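Local structure of TSSL1 (Pseudomonas aeruginosa, 4B62) at residues V77-H82 and V147-F152. The protein probably anchors the bacterial type VI secretion system to the cell wall, this C-terminal OmpA-like domain being its peptidoglycan-binding module. Numbering follows the deposited sequence.
With EDO (1,2-ethanediol), chain B.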
ATOM      1  N   VAL A  77       0.012  -3.701 -11.790  1.00 10.80           N
ATOM      2  CA  VAL A  77       0.150  -3.424 -10.369  1.00 10.43           C
ATOM      3  C   VAL A  77      -1.030  -3.963  -9.584  1.00  9.61           C
ATOM      4  O   VAL A  77      -2.191  -3.738  -9.936  1.00 11.06           O
ATOM      5  CB  VAL A  77       0.301  -1.913 -10.089  1.00 11.63           C
ATOM      6  CG1 VAL A  77       0.421  -1.664  -8.592  1.00 12.55           C
ATOM      7  CG2 VAL A  77       1.525  -1.381 -10.812  1.00 13.38           C
ATOM      8  N   LEU A  78      -0.712  -4.694  -8.518  1.00  9.67           N
ATOM      9  CA  LEU A  78      -1.700  -5.197  -7.553  1.00  9.88           C
ATOM     10  C   LEU A  78      -1.483  -4.479  -6.220  1.00  8.74           C
ATOM     11  O   LEU A  78      -0.341  -4.368  -5.753  1.00 10.10           O
ATOM     12  CB  LEU A  78      -1.534  -6.708  -7.372  1.00 11.20           C
ATOM     13  CG  LEU A  78      -2.305  -7.355  -6.221  1.00 12.14           C
ATOM     14  CD1 LEU A  78      -3.797  -7.378  -6.516  1.00 14.41           C
ATOM     15  CD2 LEU A  78      -1.758  -8.749  -5.917  1.00 12.22           C
ATOM     16  N   VAL A  79      -2.576  -4.006  -5.625  1.00  8.96           N
ATOM     17  CA  VAL A  79      -2.530  -3.421  -4.298  1.00  8.69           C
ATOM     18  C   VAL A  79      -3.365  -4.284  -3.358  1.00  8.74           C
ATOM     19  O   VAL A  79      -4.576  -4.422  -3.559  1.00  9.57           O
ATOM     20  CB  VAL A  79      -3.062  -1.971  -4.278  1.00  9.83           C
ATOM     21  CG1 VAL A  79      -2.849  -1.363  -2.899  1.00 10.21           C
ATOM     22  CG2 VAL A  79      -2.397  -1.137  -5.350  1.00 10.29           C
ATOM     23  N   THR A  80      -2.736  -4.858  -2.339  1.00  8.45           N
ATOM     24  CA  THR A  80      -3.475  -5.572  -1.304  1.00  9.09           C
ATOM     25  C   THR A  80      -3.495  -4.726  -0.039  1.00  8.17           C
ATOM     26  O   THR A  80      -2.504  -4.054   0.298  1.00  8.86           O
ATOM     27  CB  THR A  80      -2.905  -6.965  -1.016  1.00  9.26           C
ATOM     28  OG1 THR A  80      -1.565  -6.866  -0.525  1.00  9.80           O
ATOM     29  CG2 THR A  80      -2.941  -7.827  -2.289  1.00  9.54           C
ATOM     30  N   GLY A  81      -4.654  -4.724   0.611  1.00  8.18           N
ATOM     31  CA  GLY A  81      -4.881  -3.972   1.837  1.00  8.26           C
ATOM     32  C   GLY A  81      -5.065  -4.927   3.007  1.00  8.25           C
ATOM     33  O   GLY A  81      -5.709  -5.979   2.871  1.00  9.09           O
ATOM     34  N   HIS A  82      -4.531  -4.539   4.166  1.00  8.20           N
ATOM     35  CA  HIS A  82      -4.486  -5.391   5.346  1.00  9.18           C
ATOM     36  C   HIS A  82      -4.811  -4.583   6.587  1.00  8.71           C
ATOM     37  O   HIS A  82      -4.478  -3.393   6.665  1.00 10.19           O
ATOM     38  CB  HIS A  82      -3.093  -5.990   5.511  1.00  9.21           C
ATOM     39  CG  HIS A  82      -2.630  -6.705   4.293  1.00  8.36           C
ATOM     40  ND1 HIS A  82      -2.761  -8.071   4.130  1.00  8.50           N
ATOM     41  CD2 HIS A  82      -2.079  -6.230   3.151  1.00  9.48           C
ATOM     42  CE1 HIS A  82      -2.304  -8.396   2.938  1.00 10.28           C
ATOM     43  NE2 HIS A  82      -1.884  -7.306   2.322  1.00  8.96           N
ATOM     44  N   VAL A 147      -0.625  -1.433   3.207  1.00  8.38           N
ATOM     45  CA  VAL A 147      -0.841  -1.872   1.837  1.00  8.53           C
ATOM     46  C   VAL A 147       0.466  -2.470   1.310  1.00  8.21           C
ATOM     47  O   VAL A 147       1.567  -2.058   1.706  1.00  9.27           O
ATOM     48  CB  VAL A 147      -1.339  -0.745   0.889  1.00  9.40           C
ATOM     49  CG1 VAL A 147      -2.708  -0.265   1.337  1.00 10.33           C
ATOM     50  CG2 VAL A 147      -0.366   0.413   0.802  1.00 10.43           C
ATOM     51  N   GLU A 148       0.321  -3.464   0.432  1.00  8.15           N
ATOM     52  CA  GLU A 148       1.430  -4.010  -0.318  1.00  8.41           C
ATOM     53  C   GLU A 148       1.149  -3.731  -1.779  1.00  8.44           C
ATOM     54  O   GLU A 148       0.136  -4.182  -2.324  1.00  9.52           O
ATOM     55  CB  GLU A 148       1.606  -5.509  -0.049  1.00  8.92           C
ATOM     56  CG  GLU A 148       2.025  -5.814   1.382  1.00  9.05           C
ATOM     57  CD  GLU A 148       2.377  -7.279   1.651  1.00  9.46           C
ATOM     58  OE1 GLU A 148       2.457  -8.077   0.678  1.00 11.13           O
ATOM     59  OE2 GLU A 148       2.579  -7.620   2.850  1.00  9.92           O
ATOM     60  N   ILE A 149       2.048  -2.979  -2.402  1.00  8.17           N
ATOM     61  CA  ILE A 149       1.913  -2.577  -3.793  1.00  8.30           C
ATOM     62  C   ILE A 149       2.902  -3.425  -4.609  1.00  9.16           C
ATOM     63  O   ILE A 149       4.114  -3.273  -4.481  1.00  9.62           O
ATOM     64  CB  ILE A 149       2.231  -1.083  -3.978  1.00  9.63           C
ATOM     65  CG1 ILE A 149       1.299  -0.230  -3.116  1.00 10.15           C
ATOM     66  CG2 ILE A 149       2.108  -0.672  -5.440  1.00 10.11           C
ATOM     67  CD1 ILE A 149       1.724   1.220  -2.986  1.00 11.03           C
ATOM     68  N   THR A 150       2.377  -4.335  -5.422  1.00 10.52           N
ATOM     69  CA  THR A 150       3.204  -5.235  -6.202  1.00 10.41           C
ATOM     70  C   THR A 150       3.206  -4.768  -7.642  1.00  9.86           C
ATOM     71  O   THR A 150       2.146  -4.653  -8.251  1.00 11.65           O
ATOM     72  CB  THR A 150       2.653  -6.670  -6.128  1.00 10.19           C
ATOM     73  OG1 THR A 150       2.769  -7.157  -4.787  1.00 11.77           O
ATOM     74  CG2 THR A 150       3.412  -7.604  -7.049  1.00 11.60           C
ATOM     75  N   VAL A 151       4.396  -4.503  -8.182  1.00 11.15           N
ATOM     76  CA  VAL A 151       4.554  -4.247  -9.611  1.00 12.02           C
ATOM     77  C   VAL A 151       5.216  -5.485 -10.207  1.00 11.78           C
ATOM     78  O   VAL A 151       6.259  -5.952  -9.740  1.00 13.06           O
ATOM     79  CB  VAL A 151       5.341  -2.952  -9.958  1.00 13.68           C
ATOM     80  CG1 VAL A 151       6.782  -3.021  -9.523  1.00 18.18           C
ATOM     81  CG2 VAL A 151       5.282  -2.687 -11.459  1.00 16.38           C
ATOM     82  N   PHE A 152       4.594  -5.982 -11.255  1.00 11.87           N
ATOM     83  CA  PHE A 152       5.080  -7.135 -11.988  1.00 13.34           C
ATOM     84  C   PHE A 152       6.051  -6.708 -13.090  1.00 14.87           C
ATOM     85  O   PHE A 152       6.213  -5.536 -13.372  1.00 14.46           O
ATOM     86  CB  PHE A 152       3.888  -7.883 -12.583  1.00 13.12           C
ATOM     87  CG  PHE A 152       2.954  -8.436 -11.541  1.00 11.84           C
ATOM     88  CD1 PHE A 152       3.192  -9.675 -10.983  1.00 13.30           C
ATOM     89  CD2 PHE A 152       1.841  -7.728 -11.106  1.00 12.50           C
ATOM     90  CE1 PHE A 152       2.340 -10.207 -10.026  1.00 11.96           C
ATOM     91  CE2 PHE A 152       0.983  -8.244 -10.145  1.00 12.65           C
ATOM     92  CZ  PHE A 152       1.236  -9.485  -9.605  1.00 13.20           C
TER
HETATM   93  C1  EDO B1447       2.589  -9.908  -3.078  1.00 16.91           C
HETATM   94  O1  EDO B1447       3.291  -9.822  -4.332  1.00 13.45           O
HETATM   95  C2  EDO B1447       3.033 -11.092  -2.219  1.00 16.63           C
HETATM   96  O2  EDO B1447       4.428 -10.990  -1.897  1.00 16.26           O
HETATM   97  O   HOH W   1       0.350  -8.712  -0.937  1.00 13.34           O
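Thr80 and Glu148 face each other as an antiparallel hydrogen-bonded pair, and their side chains cross obliquely. Chi1 of 62° sets Thr80 OG1 between its own backbone N and carbonyl carbon, where it lies 3.5 Å from Glu148 CB. That hydroxyl also hydrogen-bonds His82 NE2 at 2.9 Å, and a water links it to Glu148 OE1. The other carboxylate oxygen, OE2, forms a salt bridge with Arg146 NE, so each oxygen has a partner. Further along this face, Phe152 leans across toward strand 77-82 and brings its ring edge to Leu78, Phe152 CE2 lying 4.0 Å from Leu78 CB, while Thr150 CG2 sits over one ring face toward the rim. Thr150 OG1 shares a hydrogen bond with O1 of an ethanediol, probably from the crystallisation liquor, that Arg37 also holds.

On the opposite face aliphatic side chains meet: Val77 CG1 approaches Ile149 CG2 at 3.7 Å, and Val79 CG1 reaches Val147 CB at 4.1 Å. Helix 96-115 covers Val79 and Ile149 through Val107. Four backbone hydrogen bonds join the strands, the straightest from Thr150 N to Leu78 O (2.7 Å, 174°). One face packed partly on helix 96-115 and one of mixed character mark a central antiparallel pair in the mixed beta-sheet of an OmpA-like alpha/beta domain.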